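Polyketide synthase (Synechococcus sp., PDB 4GOX) probably transfers a sulfo group from PAPS to an intermediate of olefin biosynthesis, through a sulfotransferase domain that binds the product nucleotide adenosine-3'-5'-diphosphate. Local coordinates at residues 23-28 and 122-127; 30-35 and 187-192; 152-157 and 209-214. All blocks are in the same frame, centred on the assembly; numbering follows the deposited sequence.

Contact 1 (23-28 and 122-127); sequences PNPIAF and QRLLID
Phe28 and Asp127 face each other across two neighbouring strands, the phenyl ring meeting the acid at a slant. With CG anti to its own carbonyl carbon (chi1 -66°), the ring is brought slantwise across the side chain of Asp127. Its CB starts 3.6 Å from Asp127 O, CD1 reaches Asp127 CB at 3.6 Å, and CE1 comes equally near Asp127 OD1. Ring and carboxylate planes stand 36° apart, so this is not a flat stack. The ring shields the methylene, while the buried OD1 is satisfied by the hydroxyls of Tyr113 and Tyr132. An alanine in place of Phe28 would probably open a gap beside Asp127 CB and Tyr113, leaving that flank of the acid without its apolar cover. On the reverse face small Ala27 admits the larger Ile126, whose CD1 meets Ala27 CB at 3.7 Å. Leu124 CD1 folds against the backbone where Pro25 joins Ile26, 3.6 Å from Ile26 N. The strands themselves are joined by Ala27 N to Leu125 O (3.0 Å) and Asp127 N to Ala27 O (2.9 Å). Both bonds use the backbone of Ala27, as expected of adjacent strands in the parallel sheet of a P-loop-type sulfotransferase fold.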
# COMPACT_ATOMS: atom_id res chain seq x y z
N PRO A 23 -2.88 -20.04 5.22
CA PRO A 23 -1.47 -20.25 5.59
C PRO A 23 -0.47 -19.71 4.55
O PRO A 23 0.73 -19.63 4.85
CB PRO A 23 -1.38 -21.77 5.71
CG PRO A 23 -2.38 -22.29 4.71
CD PRO A 23 -3.43 -21.21 4.50
N ASN A 24 -0.97 -19.38 3.34
CA ASN A 24 -0.18 -18.91 2.20
C ASN A 24 0.38 -17.51 2.40
O ASN A 24 -0.34 -16.62 2.86
CB ASN A 24 -0.99 -18.98 0.91
CG ASN A 24 -1.33 -20.40 0.50
OD1 ASN A 24 -0.44 -21.21 0.21
ND2 ASN A 24 -2.61 -20.73 0.49
N PRO A 25 1.67 -17.29 2.04
CA PRO A 25 2.25 -15.94 2.20
C PRO A 25 1.57 -14.86 1.37
O PRO A 25 1.01 -15.12 0.30
CB PRO A 25 3.72 -16.14 1.83
CG PRO A 25 3.74 -17.36 0.96
CD PRO A 25 2.65 -18.24 1.48
N ILE A 26 1.55 -13.65 1.92
CA ILE A 26 0.98 -12.44 1.32
C ILE A 26 1.74 -11.30 1.95
O ILE A 26 2.19 -11.42 3.10
CB ILE A 26 -0.57 -12.29 1.55
CG1 ILE A 26 -1.14 -11.13 0.70
CG2 ILE A 26 -0.96 -12.16 3.07
CD1 ILE A 26 -2.56 -10.98 0.65
N ALA A 27 1.87 -10.20 1.23
CA ALA A 27 2.52 -9.05 1.79
C ALA A 27 1.70 -7.81 1.51
O ALA A 27 0.93 -7.77 0.54
CB ALA A 27 3.95 -8.90 1.25
N PHE A 28 1.84 -6.80 2.38
CA PHE A 28 1.16 -5.53 2.21
C PHE A 28 2.17 -4.41 2.23
O PHE A 28 3.13 -4.46 3.02
CB PHE A 28 0.18 -5.29 3.39
CG PHE A 28 -0.98 -6.25 3.44
CD1 PHE A 28 -2.20 -5.93 2.86
CD2 PHE A 28 -0.87 -7.46 4.12
CE1 PHE A 28 -3.27 -6.82 2.90
CE2 PHE A 28 -1.93 -8.35 4.15
CZ PHE A 28 -3.13 -8.03 3.54
N GLN A 122 3.21 -19.06 -8.32
CA GLN A 122 4.33 -19.07 -7.37
C GLN A 122 4.63 -17.65 -6.84
O GLN A 122 5.38 -17.51 -5.86
CB GLN A 122 5.60 -19.63 -8.06
CG GLN A 122 5.38 -20.63 -9.20
CD GLN A 122 5.37 -22.09 -8.80
OE1 GLN A 122 5.46 -22.46 -7.62
NE2 GLN A 122 5.25 -22.97 -9.78
N ARG A 123 4.12 -16.60 -7.51
CA ARG A 123 4.44 -15.21 -7.17
C ARG A 123 3.81 -14.75 -5.87
O ARG A 123 2.67 -15.11 -5.57
CB ARG A 123 4.08 -14.24 -8.31
CG ARG A 123 4.68 -14.64 -9.65
CD ARG A 123 4.50 -13.57 -10.69
NE ARG A 123 3.20 -13.62 -11.34
CZ ARG A 123 2.72 -12.66 -12.12
NH1 ARG A 123 3.44 -11.56 -12.35
NH2 ARG A 123 1.53 -12.79 -12.69
N LEU A 124 4.55 -13.95 -5.10
CA LEU A 124 4.06 -13.40 -3.85
C LEU A 124 3.22 -12.16 -4.14
O LEU A 124 3.73 -11.16 -4.63
CB LEU A 124 5.22 -13.09 -2.89
CG LEU A 124 4.85 -12.34 -1.59
CD1 LEU A 124 4.06 -13.23 -0.65
CD2 LEU A 124 6.09 -11.78 -0.91
N LEU A 125 1.94 -12.24 -3.79
CA LEU A 125 0.98 -11.17 -3.96
C LEU A 125 1.27 -10.06 -2.95
O LEU A 125 1.50 -10.31 -1.77
CB LEU A 125 -0.46 -11.71 -3.81
CG LEU A 125 -1.61 -10.67 -3.79
CD1 LEU A 125 -1.82 -10.08 -5.18
CD2 LEU A 125 -2.91 -11.32 -3.30
N ILE A 126 1.31 -8.83 -3.46
CA ILE A 126 1.55 -7.64 -2.68
C ILE A 126 0.32 -6.77 -2.80
O ILE A 126 -0.02 -6.36 -3.92
CB ILE A 126 2.82 -6.85 -3.13
CG1 ILE A 126 4.09 -7.73 -3.45
CG2 ILE A 126 3.11 -5.66 -2.18
CD1 ILE A 126 4.86 -8.39 -2.32
N ASP A 127 -0.33 -6.46 -1.66
CA ASP A 127 -1.48 -5.56 -1.63
C ASP A 127 -0.97 -4.22 -1.10
O ASP A 127 -0.71 -4.09 0.10
CB ASP A 127 -2.62 -6.12 -0.74
CG ASP A 127 -3.87 -5.24 -0.65
OD1 ASP A 127 -4.90 -5.73 -0.16
OD2 ASP A 127 -3.81 -4.03 -1.05

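Contact 2 (30-35 and 187-192); sequences LSSPRS and SIWRTS. With A3P (adenosine-3'-5'-diphosphate), chain B.
Ser32 sets its small side chain against the 187-192 part of helix 181-202, with OG 3.7 Å from Trp189 CA and CA 3.8 Å from Ser192 CB. Serine suits both sides, since little bulk is needed for loop and helix backbones to come this close. Beside them Pro33 crosses Ile188 at about a right angle, the ring's CD resting 3.6 Å from the CG2 methyl. That methyl lies anti to the isoleucine backbone N, which aims it at the loop, and the stiff proline gives it a fixed surface. The hydroxyl of Ser32 turns back into its own loop and donates to Pro33 O in the carbonyl plane, on a lone pair. Such bracing fits the loop's role: SSPRSGST, running from strand 26-30 into helix 37-45, is the sulfotransferase counterpart of the P-loop and holds the nucleotide's 5'-phosphate. Ser35 N bonds A3P O4P at 3.1 Å, and Arg34 N adds a weak bond to A3P O5P. The Arg34 chain, bent at chi2 and chi3, lays one guanidinium face over A3P C5', while NH1 bonds weakly to A3P O1P on the 3'-phosphate. Farther out, Asp261 forms a salt bridge with Arg34 NH1, and Ser164 accepts from its NE. On the helix side a water lies between Ser192 OG, which also bonds Ser134, and Ser31 O, to which it may donate; Trp189 NE1 is tied to Arg156 O.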
# COMPACT_ATOMS: atom_id res chain seq x y z
N LEU A 30 1.99 -0.75 3.42
CA LEU A 30 1.15 0.11 4.20
C LEU A 30 1.84 1.43 4.43
O LEU A 30 3.02 1.49 4.78
CB LEU A 30 0.80 -0.54 5.55
CG LEU A 30 0.12 -1.92 5.52
CD1 LEU A 30 0.05 -2.48 6.91
CD2 LEU A 30 -1.28 -1.85 4.92
N SER A 31 1.09 2.51 4.25
CA SER A 31 1.61 3.84 4.51
C SER A 31 0.46 4.82 4.62
O SER A 31 -0.69 4.49 4.33
CB SER A 31 2.52 4.30 3.37
OG SER A 31 1.80 4.57 2.18
N SER A 32 0.82 6.03 4.97
CA SER A 32 -0.03 7.19 4.91
C SER A 32 -0.09 7.52 3.38
O SER A 32 0.85 7.15 2.64
CB SER A 32 0.66 8.33 5.66
OG SER A 32 0.36 9.63 5.17
N PRO A 33 -1.10 8.25 2.86
CA PRO A 33 -1.03 8.63 1.43
C PRO A 33 0.15 9.59 1.18
O PRO A 33 0.69 10.16 2.13
CB PRO A 33 -2.37 9.35 1.15
CG PRO A 33 -3.00 9.56 2.44
CD PRO A 33 -2.33 8.74 3.51
N ARG A 34 0.55 9.75 -0.09
CA ARG A 34 1.62 10.69 -0.53
C ARG A 34 3.01 10.37 0.01
O ARG A 34 3.82 11.27 0.24
CB ARG A 34 1.21 12.16 -0.23
CG ARG A 34 -0.23 12.57 -0.64
CD ARG A 34 -0.66 12.04 -2.01
NE ARG A 34 0.06 12.66 -3.13
CZ ARG A 34 0.11 12.16 -4.36
NH1 ARG A 34 0.76 12.81 -5.31
NH2 ARG A 34 -0.47 10.99 -4.64
N SER A 35 3.29 9.07 0.20
CA SER A 35 4.51 8.56 0.83
C SER A 35 5.43 7.74 -0.08
O SER A 35 6.39 7.16 0.42
CB SER A 35 4.15 7.76 2.08
OG SER A 35 3.49 8.58 3.03
N SER A 187 -3.05 14.86 10.70
CA SER A 187 -3.83 13.84 11.38
C SER A 187 -3.77 12.49 10.68
O SER A 187 -3.53 11.49 11.35
CB SER A 187 -5.28 14.27 11.55
OG SER A 187 -5.30 15.16 12.64
N ILE A 188 -3.96 12.49 9.35
CA ILE A 188 -3.89 11.28 8.53
C ILE A 188 -2.49 10.65 8.58
O ILE A 188 -2.39 9.45 8.79
CB ILE A 188 -4.41 11.51 7.08
CG1 ILE A 188 -5.93 11.80 7.10
CG2 ILE A 188 -4.14 10.27 6.21
CD1 ILE A 188 -6.49 12.20 5.72
N TRP A 189 -1.42 11.47 8.47
CA TRP A 189 -0.06 10.94 8.56
C TRP A 189 0.17 10.30 9.94
O TRP A 189 0.73 9.20 10.06
CB TRP A 189 0.97 12.07 8.36
CG TRP A 189 2.39 11.59 8.40
CD1 TRP A 189 3.11 11.09 7.36
CD2 TRP A 189 3.23 11.51 9.55
NE1 TRP A 189 4.38 10.74 7.79
CE2 TRP A 189 4.48 11.01 9.12
CE3 TRP A 189 3.08 11.90 10.90
CZ2 TRP A 189 5.54 10.78 10.01
CZ3 TRP A 189 4.12 11.67 11.78
CH2 TRP A 189 5.34 11.13 11.33
N ARG A 190 -0.25 11.01 10.99
CA ARG A 190 -0.06 10.57 12.35
C ARG A 190 -0.88 9.30 12.63
O ARG A 190 -0.33 8.32 13.12
CB ARG A 190 -0.41 11.70 13.32
CG ARG A 190 -0.14 11.40 14.79
CD ARG A 190 -0.57 12.53 15.69
NE ARG A 190 -2.02 12.76 15.63
CZ ARG A 190 -2.58 13.88 15.18
NH1 ARG A 190 -1.82 14.90 14.81
NH2 ARG A 190 -3.89 13.98 15.13
N THR A 191 -2.19 9.33 12.33
CA THR A 191 -3.10 8.20 12.55
C THR A 191 -2.58 6.93 11.88
O THR A 191 -2.44 5.90 12.54
CB THR A 191 -4.51 8.57 12.09
OG1 THR A 191 -4.91 9.75 12.79
CG2 THR A 191 -5.52 7.42 12.28
N SER A 192 -2.27 7.02 10.57
CA SER A 192 -1.78 5.88 9.78
C SER A 192 -0.49 5.33 10.35
O SER A 192 -0.39 4.12 10.57
CB SER A 192 -1.54 6.27 8.32
OG SER A 192 -2.78 6.63 7.77
P1 A3P B . 4.03 14.39 -5.17
O1P A3P B . 2.90 15.18 -4.55
O2P A3P B . 3.74 14.05 -6.62
O3P A3P B . 5.41 14.89 -4.86
P2 A3P B . 1.78 7.84 -3.00
O4P A3P B . 1.92 7.06 -1.72
O5P A3P B . 0.57 8.70 -3.13
O6P A3P B . 2.09 7.00 -4.22
O5' A3P B . 2.99 8.90 -2.99
C5' A3P B . 3.02 9.98 -3.93
C4' A3P B . 4.40 10.63 -3.89
O4' A3P B . 5.43 9.71 -4.25
C3' A3P B . 4.59 11.77 -4.87
O3' A3P B . 4.01 12.97 -4.39
C2' A3P B . 6.10 11.84 -5.03
O2' A3P B . 6.70 12.73 -4.09
C1' A3P B . 6.57 10.42 -4.73
N9 A3P B . 7.03 9.85 -6.02
C8 A3P B . 6.21 9.46 -7.04
N7 A3P B . 6.94 9.02 -8.10
C5 A3P B . 8.24 9.14 -7.75
C6 A3P B . 9.53 8.89 -8.42
N6 A3P B . 9.53 8.38 -9.66
N1 A3P B . 10.67 9.13 -7.73
C2 A3P B . 10.66 9.62 -6.46
N3 A3P B . 9.51 9.91 -5.80
C4 A3P B . 8.30 9.69 -6.38
O HOH W 1 -3.42 5.09 5.73

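Contact 3 (152-157 and 209-214); sequences IHLVRH and LQVIYE. With A3P (adenosine-3'-5'-diphosphate), chain B.
Arg156 and Tyr213 lie side by side and point the same way, both reaching the bound nucleotide. Arg156 leaves with CG anti to its backbone N (chi1 -169°) and stays extended to NE, so its aliphatic part runs over one face of the tyrosine; CD sits 4.1 Å from the ring centroid in a CH-pi contact. The guanidinium is tilted 43° to the ring rather than stacked flat. At the tips, Tyr213 OH donates to A3P N3 (2.8 Å), the base meeting the ring at its edge, while Arg156 NH1 and NH2 make weak bonds to A3P O2'. The carbonyls of Leu274 and Arg34 also hold the guanidinium. Behind this pair Glu214, bent at chi2, brings OE2 to His157 N at 3.0 Å, received on the carboxylate's syn side, while OE1 is held by the hydroxyl of Tyr300. A water joins the same OE2 to Arg156 NE, so the acid probably helps to fix the arginine's position through this bound water. Upstream, branched Val211 fills the space between two neighbours: its CG2 meets Ile152 CG2 at 3.8 Å, its CG1 Leu154 CD1 at 3.9 Å. Four backbone bonds form the ladder, ending with Tyr213 N to Val155 O (2.7 Å). Parallel strands thus deliver two ligand-binding side chains just past their C-terminal ends, where nucleotide sites lie in P-loop-type alpha/beta folds.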
# COMPACT_ATOMS: atom_id res chain seq x y z
N ILE A 152 5.10 -4.27 4.97
CA ILE A 152 6.11 -3.27 4.62
C ILE A 152 5.50 -1.92 5.02
O ILE A 152 4.50 -1.50 4.44
CB ILE A 152 6.47 -3.31 3.12
CG1 ILE A 152 7.11 -4.66 2.74
CG2 ILE A 152 7.41 -2.13 2.76
CD1 ILE A 152 7.13 -4.92 1.23
N HIS A 153 6.04 -1.29 6.07
CA HIS A 153 5.57 0.01 6.54
C HIS A 153 6.44 1.08 5.88
O HIS A 153 7.58 1.30 6.30
CB HIS A 153 5.67 0.08 8.08
CG HIS A 153 5.23 1.38 8.70
ND1 HIS A 153 5.35 1.60 10.07
CD2 HIS A 153 4.59 2.44 8.15
CE1 HIS A 153 4.85 2.80 10.28
NE2 HIS A 153 4.40 3.35 9.15
N LEU A 154 5.92 1.73 4.85
CA LEU A 154 6.65 2.77 4.14
C LEU A 154 6.36 4.10 4.80
O LEU A 154 5.20 4.44 5.02
CB LEU A 154 6.30 2.76 2.63
CG LEU A 154 6.83 3.89 1.76
CD1 LEU A 154 8.35 3.89 1.70
CD2 LEU A 154 6.27 3.77 0.38
N VAL A 155 7.42 4.81 5.22
CA VAL A 155 7.29 6.08 5.95
C VAL A 155 7.95 7.21 5.20
O VAL A 155 9.07 7.04 4.69
CB VAL A 155 7.82 6.01 7.42
CG1 VAL A 155 7.38 7.23 8.22
CG2 VAL A 155 7.37 4.73 8.12
N ARG A 156 7.29 8.38 5.19
CA ARG A 156 7.80 9.63 4.60
C ARG A 156 7.71 10.73 5.64
O ARG A 156 6.89 10.65 6.56
CB ARG A 156 7.08 10.00 3.29
CG ARG A 156 7.77 11.14 2.52
CD ARG A 156 7.07 11.42 1.22
NE ARG A 156 7.78 12.41 0.41
CZ ARG A 156 7.30 12.94 -0.71
NH1 ARG A 156 6.10 12.61 -1.15
NH2 ARG A 156 8.02 13.82 -1.39
N HIS A 157 8.57 11.74 5.51
CA HIS A 157 8.66 12.90 6.40
C HIS A 157 7.28 13.55 6.54
O HIS A 157 6.63 13.71 5.50
CB HIS A 157 9.68 13.90 5.84
CG HIS A 157 10.13 14.91 6.85
ND1 HIS A 157 9.30 15.94 7.25
CD2 HIS A 157 11.29 15.00 7.53
CE1 HIS A 157 9.98 16.63 8.15
NE2 HIS A 157 11.19 16.09 8.35
N LEU A 209 8.51 -4.68 8.46
CA LEU A 209 9.69 -3.93 8.04
C LEU A 209 9.36 -2.46 7.75
O LEU A 209 8.53 -2.18 6.89
CB LEU A 209 10.30 -4.57 6.77
CG LEU A 209 11.56 -3.91 6.18
CD1 LEU A 209 12.81 -4.33 6.93
CD2 LEU A 209 11.71 -4.27 4.73
N GLN A 210 10.04 -1.54 8.44
CA GLN A 210 9.94 -0.11 8.16
C GLN A 210 10.84 0.24 6.99
O GLN A 210 11.98 -0.19 6.93
CB GLN A 210 10.39 0.73 9.36
CG GLN A 210 9.31 0.82 10.40
CD GLN A 210 9.68 1.67 11.58
OE1 GLN A 210 10.60 2.49 11.52
NE2 GLN A 210 8.90 1.55 12.63
N VAL A 211 10.34 1.03 6.07
CA VAL A 211 11.10 1.51 4.92
C VAL A 211 10.95 3.03 4.91
O VAL A 211 9.83 3.54 4.88
CB VAL A 211 10.60 0.89 3.57
CG1 VAL A 211 11.34 1.52 2.39
CG2 VAL A 211 10.79 -0.62 3.56
N ILE A 212 12.06 3.73 4.94
CA ILE A 212 12.07 5.19 4.90
C ILE A 212 12.14 5.63 3.45
O ILE A 212 13.14 5.38 2.77
CB ILE A 212 13.24 5.74 5.75
CG1 ILE A 212 13.19 5.19 7.21
CG2 ILE A 212 13.27 7.27 5.71
CD1 ILE A 212 11.85 5.51 8.04
N TYR A 213 11.07 6.30 2.97
CA TYR A 213 10.96 6.83 1.61
C TYR A 213 12.23 7.58 1.19
O TYR A 213 12.71 7.36 0.07
CB TYR A 213 9.74 7.73 1.47
CG TYR A 213 9.76 8.57 0.22
CD1 TYR A 213 9.31 8.05 -1.00
CD2 TYR A 213 10.25 9.87 0.23
CE1 TYR A 213 9.34 8.81 -2.16
CE2 TYR A 213 10.29 10.64 -0.92
CZ TYR A 213 9.83 10.11 -2.12
OH TYR A 213 9.87 10.88 -3.25
N GLU A 214 12.77 8.45 2.09
CA GLU A 214 13.99 9.25 1.85
C GLU A 214 15.17 8.33 1.57
O GLU A 214 15.93 8.62 0.67
CB GLU A 214 14.30 10.21 3.03
CG GLU A 214 13.29 11.34 3.23
CD GLU A 214 11.90 10.98 3.75
OE1 GLU A 214 11.69 9.83 4.19
OE2 GLU A 214 11.01 11.86 3.69
P1 A3P B . 4.03 14.39 -5.17
O1P A3P B . 2.90 15.18 -4.55
O2P A3P B . 3.74 14.05 -6.62
O3P A3P B . 5.41 14.89 -4.86
P2 A3P B . 1.78 7.84 -3.00
O4P A3P B . 1.92 7.06 -1.72
O5P A3P B . 0.57 8.70 -3.13
O6P A3P B . 2.09 7.00 -4.22
O5' A3P B . 2.99 8.90 -2.99
C5' A3P B . 3.02 9.98 -3.93
C4' A3P B . 4.40 10.63 -3.89
O4' A3P B . 5.43 9.71 -4.25
C3' A3P B . 4.59 11.77 -4.87
O3' A3P B . 4.01 12.97 -4.39
C2' A3P B . 6.10 11.84 -5.03
O2' A3P B . 6.70 12.73 -4.09
C1' A3P B . 6.57 10.42 -4.73
N9 A3P B . 7.03 9.85 -6.02
C8 A3P B . 6.21 9.46 -7.04
N7 A3P B . 6.94 9.02 -8.10
C5 A3P B . 8.24 9.14 -7.75
C6 A3P B . 9.53 8.89 -8.42
N6 A3P B . 9.53 8.38 -9.66
N1 A3P B . 10.67 9.13 -7.73
C2 A3P B . 10.66 9.62 -6.46
N3 A3P B . 9.51 9.91 -5.80
C4 A3P B . 8.30 9.69 -6.38
O HOH W 2 10.30 13.42 1.55

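Overall arrangement
From the N terminus, strand 26-30 enters contact 1 first, and that loop closes when 122-127 pairs beside it after a largely helical excursion. Contact 2 opens immediately downstream, at 30-35, and closes only at 187-192, so its loop crosses that of contact 1. Contact 3 opens at 152-157, within the span of contact 2, and closes beyond it at 209-214: these two cross as well, whereas contacts 1 and 3 follow in series. Strand 26-30, in the middle of the sheet, has the contact 1 partner on one flank and strand 149-155 on the other. Contact 2 fastens helix 181-202 to the phosphate loop, and contacts 2 and 3 both reach the nucleotide.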